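Local coordinates for protein Baccell_00875 (Bacteroides cellulosilyticus DSM 14838, PDB 5NO8) that probably acts as a polysaccharide lyase that removes the L-rhamnose capping of complex arabinogalactan proteins by cleaving the linkage to glucuronic acid, at residues His586-Val590 with Arg637-Val641; Glu576-Gly580 with Glu589-Arg593; Leu280-Cys286 with Gln299-Cys304. All blocks are in the same frame, centred on the assembly; numbering follows the deposited sequence.

Interaction 1: residues His586-Val590 with Arg637-Val641; sequences HLNEV and RAENV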
loop_
_atom_site.group_PDB
_atom_site.type_symbol
_atom_site.label_atom_id
_atom_site.label_comp_id
_atom_site.label_asym_id
_atom_site.label_seq_id
_atom_site.Cartn_x
_atom_site.Cartn_y
_atom_site.Cartn_z
ATOM N N HIS A 586 -7.949 -3.081 3.547
ATOM C CA HIS A 586 -6.608 -3.294 3.023
ATOM C C HIS A 586 -6.109 -2.131 2.170
ATOM O O HIS A 586 -4.883 -1.941 2.045
ATOM C CB HIS A 586 -6.569 -4.563 2.161
ATOM C CG HIS A 586 -6.640 -5.826 2.949
ATOM N ND1 HIS A 586 -7.780 -6.597 3.015
ATOM C CD2 HIS A 586 -5.720 -6.452 3.704
ATOM C CE1 HIS A 586 -7.550 -7.660 3.770
ATOM N NE2 HIS A 586 -6.307 -7.595 4.204
ATOM N N LEU A 587 -7.040 -1.428 1.532
ATOM C CA LEU A 587 -6.740 -0.479 0.454
ATOM C C LEU A 587 -7.138 0.951 0.694
ATOM O O LEU A 587 -6.569 1.839 0.061
ATOM C CB LEU A 587 -7.434 -0.907 -0.850
ATOM C CG LEU A 587 -7.242 -2.337 -1.308
ATOM C CD1 LEU A 587 -8.093 -2.628 -2.540
ATOM C CD2 LEU A 587 -5.785 -2.610 -1.565
ATOM N N ASN A 588 -8.106 1.208 1.573
ATOM C CA ASN A 588 -8.750 2.516 1.611
ATOM C C ASN A 588 -7.810 3.546 2.244
ATOM O O ASN A 588 -7.491 3.470 3.418
ATOM C CB ASN A 588 -10.082 2.469 2.360
ATOM C CG ASN A 588 -10.914 3.693 2.102
ATOM O OD1 ASN A 588 -11.651 3.796 1.092
ATOM N ND2 ASN A 588 -10.811 4.630 2.982
ATOM N N GLU A 589 -7.337 4.475 1.428
ATOM C CA GLU A 589 -6.302 5.426 1.831
ATOM C C GLU A 589 -5.000 4.753 2.279
ATOM O O GLU A 589 -4.294 5.255 3.131
ATOM C CB GLU A 589 -6.829 6.411 2.872
ATOM C CG GLU A 589 -8.039 7.199 2.420
ATOM C CD GLU A 589 -8.154 8.526 3.173
ATOM O OE1 GLU A 589 -8.826 8.511 4.229
ATOM O OE2 GLU A 589 -7.557 9.548 2.715
ATOM N N VAL A 590 -4.672 3.623 1.669
ATOM C CA VAL A 590 -3.466 2.881 1.970
ATOM C C VAL A 590 -2.531 2.950 0.770
ATOM O O VAL A 590 -2.809 2.421 -0.307
ATOM C CB VAL A 590 -3.794 1.411 2.284
ATOM C CG1 VAL A 590 -2.534 0.597 2.528
ATOM C CG2 VAL A 590 -4.737 1.309 3.502
ATOM N N ARG A 637 -9.232 11.735 7.872
ATOM C CA ARG A 637 -8.455 10.899 6.954
ATOM C C ARG A 637 -7.267 10.221 7.606
ATOM O O ARG A 637 -7.036 9.021 7.417
ATOM C CB ARG A 637 -8.077 11.685 5.716
ATOM C CG ARG A 637 -9.311 12.013 4.896
ATOM C CD ARG A 637 -8.983 12.977 3.778
ATOM N NE ARG A 637 -8.100 12.354 2.796
ATOM C CZ ARG A 637 -7.654 12.957 1.700
ATOM N NH1 ARG A 637 -7.989 14.227 1.429
ATOM N NH2 ARG A 637 -6.855 12.292 0.884
ATOM N N ALA A 638 -6.542 10.951 8.450
ATOM C CA ALA A 638 -5.463 10.376 9.222
ATOM C C ALA A 638 -5.941 9.208 10.056
ATOM O O ALA A 638 -5.259 8.188 10.165
ATOM C CB ALA A 638 -4.840 11.436 10.139
ATOM N N GLU A 639 -7.098 9.382 10.686
ATOM C CA GLU A 639 -7.682 8.326 11.531
ATOM C C GLU A 639 -8.012 7.054 10.740
ATOM O O GLU A 639 -7.795 5.927 11.217
ATOM C CB GLU A 639 -8.936 8.862 12.233
ATOM C CG GLU A 639 -8.594 9.808 13.382
ATOM C CD GLU A 639 -9.746 10.683 13.863
ATOM O OE1 GLU A 639 -10.891 10.485 13.391
ATOM O OE2 GLU A 639 -9.497 11.613 14.701
ATOM N N ASN A 640 -8.550 7.264 9.553
ATOM C CA ASN A 640 -8.865 6.181 8.628
ATOM C C ASN A 640 -7.608 5.412 8.215
ATOM O O ASN A 640 -7.598 4.162 8.238
ATOM C CB ASN A 640 -9.585 6.743 7.409
ATOM C CG ASN A 640 -9.951 5.669 6.417
ATOM O OD1 ASN A 640 -10.542 4.666 6.788
ATOM N ND2 ASN A 640 -9.560 5.859 5.161
ATOM N N VAL A 641 -6.556 6.136 7.847
ATOM C CA VAL A 641 -5.309 5.479 7.434
ATOM C C VAL A 641 -4.757 4.548 8.530
ATOM O O VAL A 641 -4.456 3.379 8.291
ATOM C CB VAL A 641 -4.196 6.498 7.052
ATOM C CG1 VAL A 641 -2.891 5.770 6.791
ATOM C CG2 VAL A 641 -4.601 7.310 5.848
HETATM O O HOH W 1 -5.564 9.144 1.057
#
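Charge carries most of this contact. Glu589 reaches helix 632-644 and forms a salt bridge from OE2 to Arg637 NE at 2.9 Å, with a weak second bond from Arg637 NH2 to the same Glu589 OE2 at 3.4 Å. The carboxylate lies at the edge of the guanidinium, near its plane. Arg637 is also tied to Glu576, so it sits between two acids. Hydrogen bonding uses the other carboxylate oxygen: Asn640 ND2 donates to Glu589 OE1 at 2.9 Å. Water 1 donates to Glu589 OE2 (2.6 Å) and makes a weak link to Arg637 NH2. The apolar part is small, with Val641 CG2 lying 3.8 Å from Glu589 CB. Behind this is a type II beta turn from Leu587 to Val590, closed by Val590 N to Leu587 O at 3.1 Å; Glu589 takes its third position with positive phi. The result is a turn docked through its charged tip onto a helix flank in the helix-rich C-terminal region, consistent with the (alpha/alpha) toroid of many polysaccharide lyases.

Interaction 2: residues Glu576-Gly580 with Glu589-Arg593; sequences EAFNG and EVAIR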
loop_
_atom_site.group_PDB
_atom_site.type_symbol
_atom_site.label_atom_id
_atom_site.label_comp_id
_atom_site.label_asym_id
_atom_site.label_seq_id
_atom_site.Cartn_x
_atom_site.Cartn_y
_atom_site.Cartn_z
ATOM N N GLU A 576 -0.902 12.092 -2.093
ATOM C CA GLU A 576 -2.249 11.532 -2.158
ATOM C C GLU A 576 -2.454 10.614 -3.343
ATOM O O GLU A 576 -3.299 9.714 -3.279
ATOM C CB GLU A 576 -3.327 12.624 -2.142
ATOM C CG GLU A 576 -3.337 13.379 -0.818
ATOM C CD GLU A 576 -4.477 14.356 -0.689
ATOM O OE1 GLU A 576 -5.598 14.035 -1.148
ATOM O OE2 GLU A 576 -4.269 15.430 -0.096
ATOM N N ALA A 577 -1.658 10.794 -4.394
ATOM C CA ALA A 577 -1.776 9.952 -5.589
ATOM C C ALA A 577 -1.414 8.472 -5.348
ATOM O O ALA A 577 -1.870 7.584 -6.082
ATOM C CB ALA A 577 -0.941 10.531 -6.724
ATOM N N PHE A 578 -0.619 8.210 -4.313
ATOM C CA PHE A 578 -0.251 6.842 -3.940
ATOM C C PHE A 578 -1.418 6.016 -3.392
ATOM O O PHE A 578 -1.278 4.791 -3.280
ATOM C CB PHE A 578 0.837 6.854 -2.859
ATOM C CG PHE A 578 2.207 7.237 -3.350
ATOM C CD1 PHE A 578 3.077 6.257 -3.826
ATOM C CD2 PHE A 578 2.649 8.547 -3.275
ATOM C CE1 PHE A 578 4.360 6.599 -4.236
ATOM C CE2 PHE A 578 3.952 8.895 -3.675
ATOM C CZ PHE A 578 4.783 7.925 -4.182
ATOM N N ASN A 579 -2.511 6.677 -3.025
ATOM C CA ASN A 579 -3.581 6.076 -2.220
ATOM C C ASN A 579 -4.875 5.963 -3.005
ATOM O O ASN A 579 -5.349 6.938 -3.631
ATOM C CB ASN A 579 -3.911 6.948 -1.015
ATOM C CG ASN A 579 -2.827 6.965 0.029
ATOM O OD1 ASN A 579 -1.708 6.517 -0.177
ATOM N ND2 ASN A 579 -3.159 7.531 1.168
ATOM N N GLY A 580 -5.514 4.800 -2.887
ATOM C CA GLY A 580 -6.806 4.597 -3.502
ATOM C C GLY A 580 -7.952 4.854 -2.532
ATOM O O GLY A 580 -7.729 5.196 -1.348
ATOM N N GLU A 589 -7.337 4.475 1.428
ATOM C CA GLU A 589 -6.302 5.426 1.831
ATOM C C GLU A 589 -5.000 4.753 2.279
ATOM O O GLU A 589 -4.294 5.255 3.131
ATOM C CB GLU A 589 -6.829 6.411 2.872
ATOM C CG GLU A 589 -8.039 7.199 2.420
ATOM C CD GLU A 589 -8.154 8.526 3.173
ATOM O OE1 GLU A 589 -8.826 8.511 4.229
ATOM O OE2 GLU A 589 -7.557 9.548 2.715
ATOM N N VAL A 590 -4.672 3.623 1.669
ATOM C CA VAL A 590 -3.466 2.881 1.970
ATOM C C VAL A 590 -2.531 2.950 0.770
ATOM O O VAL A 590 -2.809 2.421 -0.307
ATOM C CB VAL A 590 -3.794 1.411 2.284
ATOM C CG1 VAL A 590 -2.534 0.597 2.528
ATOM C CG2 VAL A 590 -4.737 1.309 3.502
ATOM N N ALA A 591 -1.360 3.525 0.983
ATOM C CA ALA A 591 -0.428 3.715 -0.108
ATOM C C ALA A 591 0.013 2.422 -0.794
ATOM O O ALA A 591 0.324 1.409 -0.139
ATOM C CB ALA A 591 0.788 4.445 0.403
ATOM N N ILE A 592 0.139 2.509 -2.116
ATOM C CA ILE A 592 0.733 1.452 -2.881
ATOM C C ILE A 592 2.169 1.254 -2.417
ATOM O O ILE A 592 2.969 2.184 -2.432
ATOM C CB ILE A 592 0.757 1.758 -4.384
ATOM C CG1 ILE A 592 -0.668 1.853 -4.953
ATOM C CG2 ILE A 592 1.562 0.675 -5.124
ATOM C CD1 ILE A 592 -0.716 2.531 -6.306
ATOM N N ARG A 593 2.446 0.045 -1.959
ATOM C CA ARG A 593 3.776 -0.440 -1.606
ATOM C C ARG A 593 3.790 -1.904 -2.025
ATOM O O ARG A 593 2.761 -2.587 -1.967
ATOM C CB ARG A 593 4.050 -0.282 -0.109
ATOM C CG ARG A 593 3.865 1.144 0.399
ATOM C CD ARG A 593 4.201 1.347 1.888
ATOM N NE ARG A 593 5.529 0.835 2.191
ATOM C CZ ARG A 593 6.677 1.470 1.926
ATOM N NH1 ARG A 593 6.685 2.699 1.433
ATOM N NH2 ARG A 593 7.820 0.869 2.166
HETATM O O HOH W 1 -5.564 9.144 1.057
HETATM O O HOH W 2 -4.812 2.118 -2.016
#
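Glu576 opens a type I beta turn to Asn579, closed by Asn579 N to Glu576 O at 3.1 Å; its carboxylate turns to Arg637 and Tyr634 rather than to 589-593. The turn swings the chain alongside the returning segment. Phe578 makes the first firm link: its carbonyl O accepts from Ile592 N at 2.9 Å and also receives a CA-H...O contact from Ala591 CA at 3.5 Å. Its CB packs on Ala591 CB at 4.1 Å, while the ring reaches Gln542 and Val545 of helix 542-559 and meets His164. Asn579 comes next, its CA 4.5 Å from that of Ala591. Its ND2 gives a hydrogen bond to water 1 at 2.9 Å, and that water donates to Glu589 OE2 at 2.6 Å; the same carboxylate is held by Asn640 and Arg637. Gly580 finishes the walk. Its O accepts from Glu589 N at 2.9 Å, while its N donates to water 2 (2.9 Å), which in turn donates to Val590 O (2.7 Å), so a water fills in where the two backbones stand too far apart to bond directly. From Phe578 to Gly580 the chain runs obliquely against 589-592, and most of the touching residues are buried, with Ile592 touching His164 and His166 of strand 163-168. With Gly580 CA and Glu589 CA 5.4 Å apart and no helix or strand between them, this is the pinched neck of an omega-type loop.

Interaction 3: residues Leu280-Cys286 with Gln299-Cys304; sequences LEPLEAC and QEGNLC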
loop_
_atom_site.group_PDB
_atom_site.type_symbol
_atom_site.label_atom_id
_atom_site.label_comp_id
_atom_site.label_asym_id
_atom_site.label_seq_id
_atom_site.Cartn_x
_atom_site.Cartn_y
_atom_site.Cartn_z
ATOM N N LEU A 280 -26.004 6.034 -10.623
ATOM C CA LEU A 280 -26.486 7.229 -11.311
ATOM C C LEU A 280 -28.008 7.234 -11.250
ATOM O O LEU A 280 -28.598 8.220 -10.868
ATOM C CB LEU A 280 -26.022 7.244 -12.757
ATOM C CG LEU A 280 -26.467 8.481 -13.554
ATOM C CD1 LEU A 280 -25.655 9.685 -13.123
ATOM C CD2 LEU A 280 -26.362 8.221 -15.041
ATOM N N GLU A 281 -28.620 6.120 -11.617
ATOM C CA GLU A 281 -30.078 5.952 -11.545
ATOM C C GLU A 281 -30.431 4.893 -10.485
ATOM O O GLU A 281 -29.593 4.050 -10.161
ATOM C CB GLU A 281 -30.638 5.497 -12.900
ATOM C CG GLU A 281 -30.189 6.309 -14.115
ATOM C CD GLU A 281 -30.721 7.735 -14.146
ATOM O OE1 GLU A 281 -31.322 8.205 -13.154
ATOM O OE2 GLU A 281 -30.534 8.407 -15.187
ATOM N N PRO A 282 -31.671 4.924 -9.956
ATOM C CA PRO A 282 -32.115 3.871 -9.030
ATOM C C PRO A 282 -31.828 2.446 -9.517
ATOM O O PRO A 282 -32.040 2.113 -10.682
ATOM C CB PRO A 282 -33.630 4.123 -8.917
ATOM C CG PRO A 282 -33.761 5.603 -9.113
ATOM C CD PRO A 282 -32.730 5.944 -10.162
ATOM N N LEU A 283 -31.303 1.621 -8.624
ATOM C CA LEU A 283 -31.046 0.222 -8.927
ATOM C C LEU A 283 -32.340 -0.556 -8.894
ATOM O O LEU A 283 -33.247 -0.207 -8.146
ATOM C CB LEU A 283 -30.090 -0.371 -7.899
ATOM C CG LEU A 283 -28.713 0.268 -7.891
ATOM C CD1 LEU A 283 -27.866 -0.393 -6.824
ATOM C CD2 LEU A 283 -28.040 0.166 -9.248
ATOM N N GLU A 284 -32.420 -1.584 -9.727
ATOM C CA GLU A 284 -33.535 -2.539 -9.698
ATOM C C GLU A 284 -33.181 -3.809 -8.903
ATOM O O GLU A 284 -32.073 -4.395 -9.041
ATOM C CB GLU A 284 -34.056 -2.837 -11.120
ATOM C CG GLU A 284 -33.157 -3.650 -12.038
ATOM C CD GLU A 284 -33.142 -3.166 -13.503
ATOM O OE1 GLU A 284 -34.206 -2.749 -14.022
ATOM O OE2 GLU A 284 -32.059 -3.213 -14.150
ATOM N N ALA A 285 -34.107 -4.181 -8.025
ATOM C CA ALA A 285 -34.025 -5.399 -7.252
ATOM C C ALA A 285 -32.672 -5.504 -6.544
ATOM O O ALA A 285 -31.943 -6.497 -6.720
ATOM C CB ALA A 285 -34.261 -6.592 -8.167
ATOM N N CYS A 286 -32.342 -4.477 -5.758
ATOM C CA CYS A 286 -31.073 -4.461 -5.029
ATOM C C CYS A 286 -31.242 -5.184 -3.705
ATOM O O CYS A 286 -32.165 -4.866 -2.956
ATOM C CB CYS A 286 -30.613 -3.051 -4.762
ATOM S SG CYS A 286 -28.987 -3.019 -3.953
ATOM N N GLN A 299 -33.622 1.628 0.119
ATOM C CA GLN A 299 -33.363 2.340 -1.123
ATOM C C GLN A 299 -34.006 3.727 -1.045
ATOM O O GLN A 299 -35.193 3.843 -0.719
ATOM C CB GLN A 299 -33.915 1.578 -2.317
ATOM C CG GLN A 299 -33.534 2.228 -3.640
ATOM C CD GLN A 299 -33.854 1.382 -4.845
ATOM O OE1 GLN A 299 -33.010 1.192 -5.727
ATOM N NE2 GLN A 299 -35.082 0.894 -4.914
ATOM N N GLU A 300 -33.208 4.753 -1.309
ATOM C CA GLU A 300 -33.661 6.145 -1.385
ATOM C C GLU A 300 -33.109 6.707 -2.686
ATOM O O GLU A 300 -31.957 7.152 -2.736
ATOM C CB GLU A 300 -33.103 6.942 -0.209
ATOM C CG GLU A 300 -33.617 6.499 1.152
ATOM C CD GLU A 300 -32.895 7.154 2.323
ATOM O OE1 GLU A 300 -31.822 7.783 2.134
ATOM O OE2 GLU A 300 -33.401 7.013 3.457
ATOM N N GLY A 301 -33.923 6.645 -3.740
ATOM C CA GLY A 301 -33.512 7.033 -5.101
ATOM C C GLY A 301 -32.282 6.258 -5.562
ATOM O O GLY A 301 -32.308 5.035 -5.602
ATOM N N ASN A 302 -31.195 6.956 -5.871
ATOM C CA ASN A 302 -29.990 6.274 -6.367
ATOM C C ASN A 302 -28.955 5.906 -5.279
ATOM O O ASN A 302 -27.746 5.793 -5.549
ATOM C CB ASN A 302 -29.374 7.066 -7.514
ATOM C CG ASN A 302 -28.839 8.395 -7.087
ATOM O OD1 ASN A 302 -28.769 8.707 -5.896
ATOM N ND2 ASN A 302 -28.473 9.214 -8.076
ATOM N N LEU A 303 -29.455 5.701 -4.061
ATOM C CA LEU A 303 -28.679 5.242 -2.948
ATOM C C LEU A 303 -29.364 4.012 -2.383
ATOM O O LEU A 303 -30.570 4.026 -2.135
ATOM C CB LEU A 303 -28.588 6.311 -1.869
ATOM C CG LEU A 303 -27.848 5.846 -0.609
ATOM C CD1 LEU A 303 -26.368 5.617 -0.936
ATOM C CD2 LEU A 303 -28.018 6.850 0.531
ATOM N N CYS A 304 -28.600 2.939 -2.210
ATOM C CA CYS A 304 -29.045 1.742 -1.492
ATOM C C CYS A 304 -28.101 1.590 -0.336
ATOM O O CYS A 304 -26.900 1.733 -0.535
ATOM C CB CYS A 304 -28.920 0.523 -2.371
ATOM S SG CYS A 304 -30.269 0.408 -3.533
HETATM O O HOH W 3 -30.636 2.684 -5.960
#
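This is a loop laid across the tip of a beta hairpin, partly buried, in the mixed sheet that holds strands 272-278, 303-309, 293-300 and 287-290 side by side. Residues 280-286 leave the first of these strands and pass over the hairpin to enter the last. One end is fixed by Asn302, whose ND2 donates to Leu280 O at 3.0 Å with an almost straight geometry, while its OD1 takes a bond from Arg278. The hairpin itself is a two-residue one: a type II' turn from Glu300 to Leu303, with Gly301 at positive phi, and paired bonds Glu300 N to Leu303 O (2.9 Å) and Leu303 N to Glu300 O (3.2 Å). Pro282 lies against it, with CA 3.6 Å from Gly301 O. Water 3, 2.9 Å from both Leu283 N and Gly301 O, bridges the backbones. Below the loop the contact turns apolar: Leu283 CD1 sits 4.2 Å from Cys304 SG, and Cys286 SG lies 3.7 Å from Cys304 SG, too far for a disulfide.

In the fold
Interaction 3 comes first along the chain and stands apart, its centre about 27 Å from that of interaction 1 and about 30 Å from that of interaction 2, in the sheet-rich part ahead of the helical region. Interactions 1 and 2 are near neighbours, with centres about 9 Å apart. They share Glu589, Val590 and water 1, and touch where Arg637 NH2 meets Glu576 OE1 at 3.0 Å. Both use the excursion between helices 562-576 and 596-600: interaction 2 closes its neck, and interaction 1 ties its returning limb to helix 632-644. Glu576 of helix 562-576 and Glu589 of the returning limb thus converge on Arg637 near the molecule's centre, whereas interaction 3 is local to its sheet.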